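Local atomic coordinates of toluene, o-xylene monooxygenase oxygenase subunit (Pseudomonas stutzeri, PDB entry 2INC), a protein that probably serves as a helical subunit of the oxygenase component of a monooxygenase that uses dioxygen to hydroxylate toluene and o-xylene. Residues Ser314-Val317 with Arg318-Gly322; Ala214-Leu217 with Val218-Ala222; Gly273-Glu276 with Val277-Trp281. All blocks are in the same frame, centred on the assembly; numbering follows the deposited sequence.

Contact 1 (Ser314-Val317 with Arg318-Gly322); sequences SRYV and RQMMG
Two successive helical bonds join Arg315-Gln319 and Tyr316-Met320 near the C terminus of the chain, Gln319 N giving to Arg315 O at 2.9 Å and Met320 N to Tyr316 O at 3.0 Å, and a type I beta turn from Gln319 to Gly322 follows. This C-terminal end of helix 303-319 illustrates how residues four apart can pair their side chains, here in a Met-aromatic contact. Met320 brings its chain back over one face of the Tyr316 ring: chi1 of -71° sets CG over the face, 3.8 Å from the ring centroid and 20° off the normal. The bends at chi2 and chi3 then lead the sulfur obliquely toward the hydroxyl end and bring Met320 CE to Tyr316 CE1 at 3.5 Å. Gln319 instead meets the ring's edge, with OE1 3.4 Å from Tyr316 CD1 and amide and ring planes nearly perpendicular (89°).

On another side of the helix, Val317 and Met321 run side by side, the Val317 CG1 to Met321 CE distance being 3.7 Å, and Pro221, Arg258 and Val265 flank this pair. Arg318 bends at chi3 and swings its guanidinium back along the helix. Its charge is met by a salt bridge from NH2 to Glu286, while NH1 hydrogen-bonds Leu217 O of helix 208-237. One face of this guanidinium lies against the Arg315 backbone and Ser314 O, the latter 3.6 Å from Arg318 NH1.

Contact 2 (Ala214-Leu217 with Val218-Ala222); sequences AINL and VTKPA
Val218 meets Ala214 first, laying CB 3.7 Å from Ala214 O inside a buried, pi-type turn of helix 208-237. Thr219 then takes that same oxygen with two donors: N gives to Ala214 O at 2.8 Å, the five-residue step that defines the wider turn, and OG1 gives to Ala214 O at 2.7 Å from the opposite face of the carbonyl plane. With chi1 at -61°, OG1 stands beside its own backbone N, which lets both donors converge. A valine here would probably leave Ala214 O with just the backbone N of this pair of donors, the opposite face of its carbonyl losing the hydroxyl.

Lys220 repeats the wide step, N bonding Ile215 O at 2.9 Å. Its chain runs alongside Asn216, CD lying 3.4 Å from Asn216 OD1, before two bends carry NZ to a salt bridge with Glu224 and a hydrogen bond with His257. Asn216 ND2 turns elsewhere, to Ser261 and Glu151. Pro221 has no N-H to offer, and the helix kinks there; its CD packs 3.3 Å from Asn216 O. Wide turn and proline together thus alter the usual pairing of backbone amides with carbonyls, and a side-chain hydroxyl supplies an additional donor in a buried setting.

Contact 3 (Gly273-Glu276 with Val277-Trp281); sequences GNRE and VLQKW
Gly273 and Val277 meet across the first turn of helix 274-299, a compact example of how a helix start can have one face in the protein and another toward solvent. Gly273 holds the N-cap position, and Val277 N bonds Gly273 O at 3.1 Å. At the positive phi of Gly273 (95°), a side chain would press on the carbonyl oxygen of the preceding residue. Val277 also touches the cap through CG2, 3.5 Å from Gly273 O.

The tight side belongs to Asn274 and Leu278. Leu278 N bonds Asn274 O at 2.9 Å, and the leucine's branch point leans over that same oxygen, CG 3.4 Å from Asn274 O. Asn274 starts out away from the following turn, and its ND2 hydrogen-bonds the backbone oxygens of Lys61 and Ala268, tying the helix start to the chain around it.

The outer side is looser and polar. Arg275 and Gln279 lie side by side and point the same way, with the Arg275 CG to Gln279 CD distance at 3.7 Å. Arg275 CG stands anti to its backbone N (chi1 -175°), which sends the aliphatic stem along the glutamine; the guanidinium and amide planes are 70° apart, so the two groups are not stacked. Beneath them Gln279 N bonds Arg275 O at 2.7 Å. Lys280 N reaches Glu276 O at 3.0 Å, and both of these side chains are exposed.

Among its neighbours, the inner face rests on helix 208-237, where Leu278 meets Thr213 and Trp281 meets Glu210 and Thr213, while Pro59 and Asp207 from loops also pack on Trp281.

In the fold
Followed from the N terminus, contact 2 comes first, then contact 3, then contact 1; they stand in series, none nesting within or crossing another. Each is a local contact within nine consecutive residues, on one helix or at its end, and none closes a long loop. Contact 2 lies deep in helix 208-237, contact 3 starts helix 274-299, and contact 1 finishes helix 303-319, the next helix along. Contacts 1 and 2 meet directly, with Met321 against Leu217 and Ser314 against Pro221, so the C-terminal end of the chain packs on the buried helix 208-237. Contact 1 also brushes contact 3 where Gly322 nears Arg275. Contacts 2 and 3 do not touch, although their helices pack together.

Contact 1 (Ser314-Val317 with Arg318-Gly322)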
loop_
_atom_site.group_PDB
_atom_site.type_symbol
_atom_site.label_atom_id
_atom_site.label_comp_id
_atom_site.label_asym_id
_atom_site.label_seq_id
_atom_site.Cartn_x
_atom_site.Cartn_y
_atom_site.Cartn_z
ATOM N N SER B 314 34.660 -19.267 -16.577
ATOM C CA SER B 314 35.094 -18.243 -15.637
ATOM C C SER B 314 36.120 -17.266 -16.231
ATOM O O SER B 314 36.041 -16.080 -15.986
ATOM C CB SER B 314 35.606 -18.880 -14.344
ATOM O OG SER B 314 36.735 -19.697 -14.573
ATOM N N ARG B 315 37.081 -17.741 -17.028
ATOM C CA ARG B 315 38.009 -16.836 -17.684
ATOM C C ARG B 315 37.250 -15.940 -18.639
ATOM O O ARG B 315 37.573 -14.757 -18.763
ATOM C CB ARG B 315 39.096 -17.619 -18.448
ATOM C CG ARG B 315 40.073 -18.260 -17.496
ATOM C CD ARG B 315 40.962 -19.275 -18.175
ATOM N NE ARG B 315 41.636 -20.072 -17.157
ATOM C CZ ARG B 315 42.324 -21.178 -17.415
ATOM N NH1 ARG B 315 42.421 -21.611 -18.668
ATOM N NH2 ARG B 315 42.915 -21.858 -16.421
ATOM N N TYR B 316 36.218 -16.484 -19.281
ATOM C CA TYR B 316 35.426 -15.709 -20.247
ATOM C C TYR B 316 34.716 -14.468 -19.663
ATOM O O TYR B 316 34.527 -13.450 -20.335
ATOM C CB TYR B 316 34.394 -16.607 -20.935
ATOM C CG TYR B 316 33.804 -15.987 -22.165
ATOM C CD1 TYR B 316 34.609 -15.684 -23.259
ATOM C CD2 TYR B 316 32.450 -15.703 -22.242
ATOM C CE1 TYR B 316 34.065 -15.122 -24.410
ATOM C CE2 TYR B 316 31.896 -15.136 -23.372
ATOM C CZ TYR B 316 32.711 -14.842 -24.454
ATOM O OH TYR B 316 32.176 -14.264 -25.605
ATOM N N VAL B 317 34.294 -14.592 -18.408
ATOM C CA VAL B 317 33.714 -13.488 -17.664
ATOM C C VAL B 317 34.674 -12.291 -17.653
ATOM O O VAL B 317 34.263 -11.165 -17.975
ATOM C CB VAL B 317 33.376 -13.954 -16.242
ATOM C CG1 VAL B 317 32.895 -12.772 -15.352
ATOM C CG2 VAL B 317 32.353 -15.059 -16.329
ATOM N N ARG B 318 35.939 -12.539 -17.306
ATOM C CA ARG B 318 36.954 -11.494 -17.243
ATOM C C ARG B 318 37.365 -11.011 -18.643
ATOM O O ARG B 318 37.540 -9.803 -18.861
ATOM C CB ARG B 318 38.159 -11.950 -16.434
ATOM C CG ARG B 318 37.872 -12.137 -14.925
ATOM C CD ARG B 318 39.147 -12.423 -14.099
ATOM N NE ARG B 318 39.720 -13.704 -14.476
ATOM C CZ ARG B 318 39.229 -14.888 -14.106
ATOM N NH1 ARG B 318 38.158 -14.972 -13.316
ATOM N NH2 ARG B 318 39.810 -16.006 -14.544
ATOM N N GLN B 319 37.484 -11.955 -19.590
ATOM C CA GLN B 319 37.806 -11.631 -20.979
ATOM C C GLN B 319 36.862 -10.588 -21.553
ATOM O O GLN B 319 37.308 -9.606 -22.144
ATOM C CB GLN B 319 37.724 -12.885 -21.840
ATOM C CG GLN B 319 38.792 -13.931 -21.546
ATOM C CD GLN B 319 38.489 -15.252 -22.298
ATOM O OE1 GLN B 319 37.954 -15.232 -23.418
ATOM N NE2 GLN B 319 38.793 -16.388 -21.666
ATOM N N MET B 320 35.554 -10.797 -21.367
ATOM C CA MET B 320 34.523 -9.889 -21.878
ATOM C C MET B 320 34.502 -8.504 -21.216
ATOM O O MET B 320 33.787 -7.601 -21.675
ATOM C CB MET B 320 33.149 -10.547 -21.806
ATOM C CG MET B 320 32.959 -11.680 -22.823
ATOM S SD MET B 320 33.508 -11.300 -24.532
ATOM C CE MET B 320 35.226 -11.868 -24.601
ATOM N N MET B 321 35.283 -8.343 -20.148
ATOM C CA MET B 321 35.472 -7.047 -19.481
ATOM C C MET B 321 36.766 -6.330 -19.921
ATOM O O MET B 321 37.021 -5.223 -19.460
ATOM C CB MET B 321 35.526 -7.227 -17.957
ATOM C CG MET B 321 34.279 -7.730 -17.319
ATOM S SD MET B 321 34.632 -8.058 -15.561
ATOM C CE MET B 321 33.264 -9.088 -15.035
ATOM N N GLY B 322 37.600 -6.958 -20.763
ATOM C CA GLY B 322 38.835 -6.312 -21.247
ATOM C C GLY B 322 40.038 -6.549 -20.358
ATOM O O GLY B 322 40.048 -7.505 -19.555
#

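Contact 2 (Ala214-Leu217 with Val218-Ala222)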
loop_
_atom_site.group_PDB
_atom_site.type_symbol
_atom_site.label_atom_id
_atom_site.label_comp_id
_atom_site.label_asym_id
_atom_site.label_seq_id
_atom_site.Cartn_x
_atom_site.Cartn_y
_atom_site.Cartn_z
ATOM N N ALA B 214 39.508 -9.932 -6.104
ATOM C CA ALA B 214 39.609 -11.260 -5.591
ATOM C C ALA B 214 38.250 -11.917 -5.434
ATOM O O ALA B 214 38.089 -13.090 -5.815
ATOM C CB ALA B 214 40.454 -11.303 -4.282
ATOM N N ILE B 215 37.259 -11.186 -4.918
ATOM C CA ILE B 215 35.940 -11.806 -4.645
ATOM C C ILE B 215 35.069 -11.833 -5.899
ATOM O O ILE B 215 34.515 -12.863 -6.253
ATOM C CB ILE B 215 35.171 -11.022 -3.559
ATOM C CG1 ILE B 215 35.936 -11.014 -2.251
ATOM C CG2 ILE B 215 33.774 -11.611 -3.383
ATOM C CD1 ILE B 215 36.135 -12.397 -1.704
ATOM N N ASN B 216 34.952 -10.705 -6.572
ATOM C CA ASN B 216 33.938 -10.621 -7.617
ATOM C C ASN B 216 34.501 -11.030 -8.941
ATOM O O ASN B 216 33.749 -11.522 -9.829
ATOM C CB ASN B 216 33.365 -9.210 -7.745
ATOM C CG ASN B 216 32.081 -9.016 -6.891
ATOM O OD1 ASN B 216 31.943 -9.629 -5.851
ATOM N ND2 ASN B 216 31.171 -8.164 -7.345
ATOM N N LEU B 217 35.795 -10.769 -9.144
ATOM C CA LEU B 217 36.305 -11.018 -10.508
ATOM C C LEU B 217 36.914 -12.388 -10.636
ATOM O O LEU B 217 36.952 -12.937 -11.739
ATOM C CB LEU B 217 37.273 -9.918 -10.992
ATOM C CG LEU B 217 36.724 -8.489 -11.098
ATOM C CD1 LEU B 217 37.732 -7.548 -11.741
ATOM C CD2 LEU B 217 35.457 -8.470 -11.799
ATOM N N VAL B 218 37.359 -12.954 -9.515
ATOM C CA VAL B 218 38.096 -14.208 -9.558
ATOM C C VAL B 218 37.364 -15.308 -8.811
ATOM O O VAL B 218 37.012 -16.321 -9.409
ATOM C CB VAL B 218 39.559 -14.066 -9.017
ATOM C CG1 VAL B 218 40.263 -15.437 -8.974
ATOM C CG2 VAL B 218 40.351 -13.049 -9.906
ATOM N N THR B 219 37.145 -15.127 -7.515
ATOM C CA THR B 219 36.543 -16.190 -6.720
ATOM C C THR B 219 35.104 -16.519 -7.170
ATOM O O THR B 219 34.756 -17.686 -7.442
ATOM C CB THR B 219 36.571 -15.779 -5.283
ATOM O OG1 THR B 219 37.938 -15.610 -4.924
ATOM C CG2 THR B 219 35.964 -16.855 -4.393
ATOM N N LYS B 220 34.276 -15.486 -7.351
ATOM C CA LYS B 220 32.879 -15.765 -7.641
ATOM C C LYS B 220 32.688 -16.503 -8.976
ATOM O O LYS B 220 31.933 -17.494 -9.049
ATOM C CB LYS B 220 32.028 -14.475 -7.530
ATOM C CG LYS B 220 31.560 -14.259 -6.086
ATOM C CD LYS B 220 30.900 -12.908 -5.794
ATOM C CE LYS B 220 29.760 -12.630 -6.730
ATOM N NZ LYS B 220 28.675 -13.641 -6.692
ATOM N N PRO B 221 33.321 -16.024 -10.055
ATOM C CA PRO B 221 33.089 -16.836 -11.267
ATOM C C PRO B 221 33.566 -18.285 -11.154
ATOM O O PRO B 221 32.906 -19.142 -11.707
ATOM C CB PRO B 221 33.788 -16.033 -12.385
ATOM C CG PRO B 221 33.696 -14.563 -11.830
ATOM C CD PRO B 221 34.089 -14.805 -10.354
ATOM N N ALA B 222 34.630 -18.562 -10.392
ATOM C CA ALA B 222 35.062 -19.943 -10.123
ATOM C C ALA B 222 34.037 -20.700 -9.285
ATOM O O ALA B 222 33.734 -21.857 -9.574
ATOM C CB ALA B 222 36.430 -20.007 -9.477
#

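Contact 3 (Gly273-Glu276 with Val277-Trp281)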
loop_
_atom_site.group_PDB
_atom_site.type_symbol
_atom_site.label_atom_id
_atom_site.label_comp_id
_atom_site.label_asym_id
_atom_site.label_seq_id
_atom_site.Cartn_x
_atom_site.Cartn_y
_atom_site.Cartn_z
ATOM N N GLY B 273 46.268 3.159 -16.636
ATOM C CA GLY B 273 46.970 2.440 -15.569
ATOM C C GLY B 273 46.101 1.460 -14.791
ATOM O O GLY B 273 46.609 0.526 -14.157
ATOM N N ASN B 274 44.789 1.677 -14.821
ATOM C CA ASN B 274 43.850 0.784 -14.103
ATOM C C ASN B 274 43.746 -0.642 -14.650
ATOM O O ASN B 274 43.643 -1.587 -13.868
ATOM C CB ASN B 274 42.457 1.418 -13.950
ATOM C CG ASN B 274 42.396 2.422 -12.776
ATOM O OD1 ASN B 274 43.279 2.475 -11.947
ATOM N ND2 ASN B 274 41.354 3.201 -12.735
ATOM N N ARG B 275 43.748 -0.805 -15.972
ATOM C CA ARG B 275 43.759 -2.150 -16.559
ATOM C C ARG B 275 44.943 -2.953 -16.029
ATOM O O ARG B 275 44.792 -4.094 -15.604
ATOM C CB ARG B 275 43.768 -2.082 -18.086
ATOM C CG ARG B 275 43.656 -3.436 -18.792
ATOM C CD ARG B 275 43.956 -3.319 -20.313
ATOM N NE ARG B 275 43.240 -2.172 -20.889
ATOM C CZ ARG B 275 42.084 -2.236 -21.544
ATOM N NH1 ARG B 275 41.494 -3.423 -21.770
ATOM N NH2 ARG B 275 41.518 -1.097 -21.987
ATOM N N GLU B 276 46.120 -2.349 -16.009
ATOM C CA GLU B 276 47.305 -3.056 -15.555
ATOM C C GLU B 276 47.179 -3.388 -14.065
ATOM O O GLU B 276 47.646 -4.432 -13.603
ATOM C CB GLU B 276 48.588 -2.243 -15.840
ATOM C CG GLU B 276 48.841 -1.863 -17.362
ATOM C CD GLU B 276 47.798 -0.883 -17.996
ATOM O OE1 GLU B 276 47.462 0.186 -17.409
ATOM O OE2 GLU B 276 47.317 -1.189 -19.121
ATOM N N VAL B 277 46.549 -2.486 -13.302
ATOM C CA VAL B 277 46.402 -2.703 -11.860
ATOM C C VAL B 277 45.459 -3.927 -11.680
ATOM O O VAL B 277 45.751 -4.825 -10.890
ATOM C CB VAL B 277 45.834 -1.441 -11.146
ATOM C CG1 VAL B 277 45.185 -1.846 -9.799
ATOM C CG2 VAL B 277 46.938 -0.430 -10.850
ATOM N N LEU B 278 44.380 -3.959 -12.466
ATOM C CA LEU B 278 43.399 -5.044 -12.390
ATOM C C LEU B 278 43.984 -6.357 -12.915
ATOM O O LEU B 278 43.780 -7.422 -12.311
ATOM C CB LEU B 278 42.128 -4.683 -13.136
ATOM C CG LEU B 278 41.261 -3.615 -12.456
ATOM C CD1 LEU B 278 40.295 -3.087 -13.442
ATOM C CD2 LEU B 278 40.496 -4.105 -11.203
ATOM N N GLN B 279 44.762 -6.292 -14.010
ATOM C CA GLN B 279 45.374 -7.514 -14.555
ATOM C C GLN B 279 46.407 -8.112 -13.650
ATOM O O GLN B 279 46.556 -9.332 -13.607
ATOM C CB GLN B 279 45.951 -7.249 -15.924
ATOM C CG GLN B 279 44.883 -6.999 -16.901
ATOM C CD GLN B 279 45.454 -6.639 -18.254
ATOM O OE1 GLN B 279 46.443 -5.915 -18.363
ATOM N NE2 GLN B 279 44.817 -7.125 -19.291
ATOM N N LYS B 280 47.097 -7.277 -12.895
ATOM C CA LYS B 280 48.078 -7.767 -11.937
ATOM C C LYS B 280 47.423 -8.466 -10.770
ATOM O O LYS B 280 47.954 -9.449 -10.227
ATOM C CB LYS B 280 48.925 -6.625 -11.404
ATOM C CG LYS B 280 50.116 -7.070 -10.537
ATOM C CD LYS B 280 50.948 -5.895 -9.849
ATOM C CE LYS B 280 51.165 -4.647 -10.748
ATOM N NZ LYS B 280 51.225 -4.963 -12.230
ATOM N N TRP B 281 46.293 -7.938 -10.325
ATOM C CA TRP B 281 45.564 -8.607 -9.219
ATOM C C TRP B 281 44.938 -9.917 -9.695
ATOM O O TRP B 281 45.017 -10.936 -9.001
ATOM C CB TRP B 281 44.480 -7.676 -8.655
ATOM C CG TRP B 281 44.981 -6.635 -7.711
ATOM C CD1 TRP B 281 46.062 -6.718 -6.864
ATOM C CD2 TRP B 281 44.361 -5.380 -7.448
ATOM N NE1 TRP B 281 46.173 -5.555 -6.122
ATOM C CE2 TRP B 281 45.125 -4.730 -6.445
ATOM C CE3 TRP B 281 43.225 -4.734 -7.961
ATOM C CZ2 TRP B 281 44.797 -3.464 -5.960
ATOM C CZ3 TRP B 281 42.909 -3.459 -7.476
ATOM C CH2 TRP B 281 43.702 -2.846 -6.494
#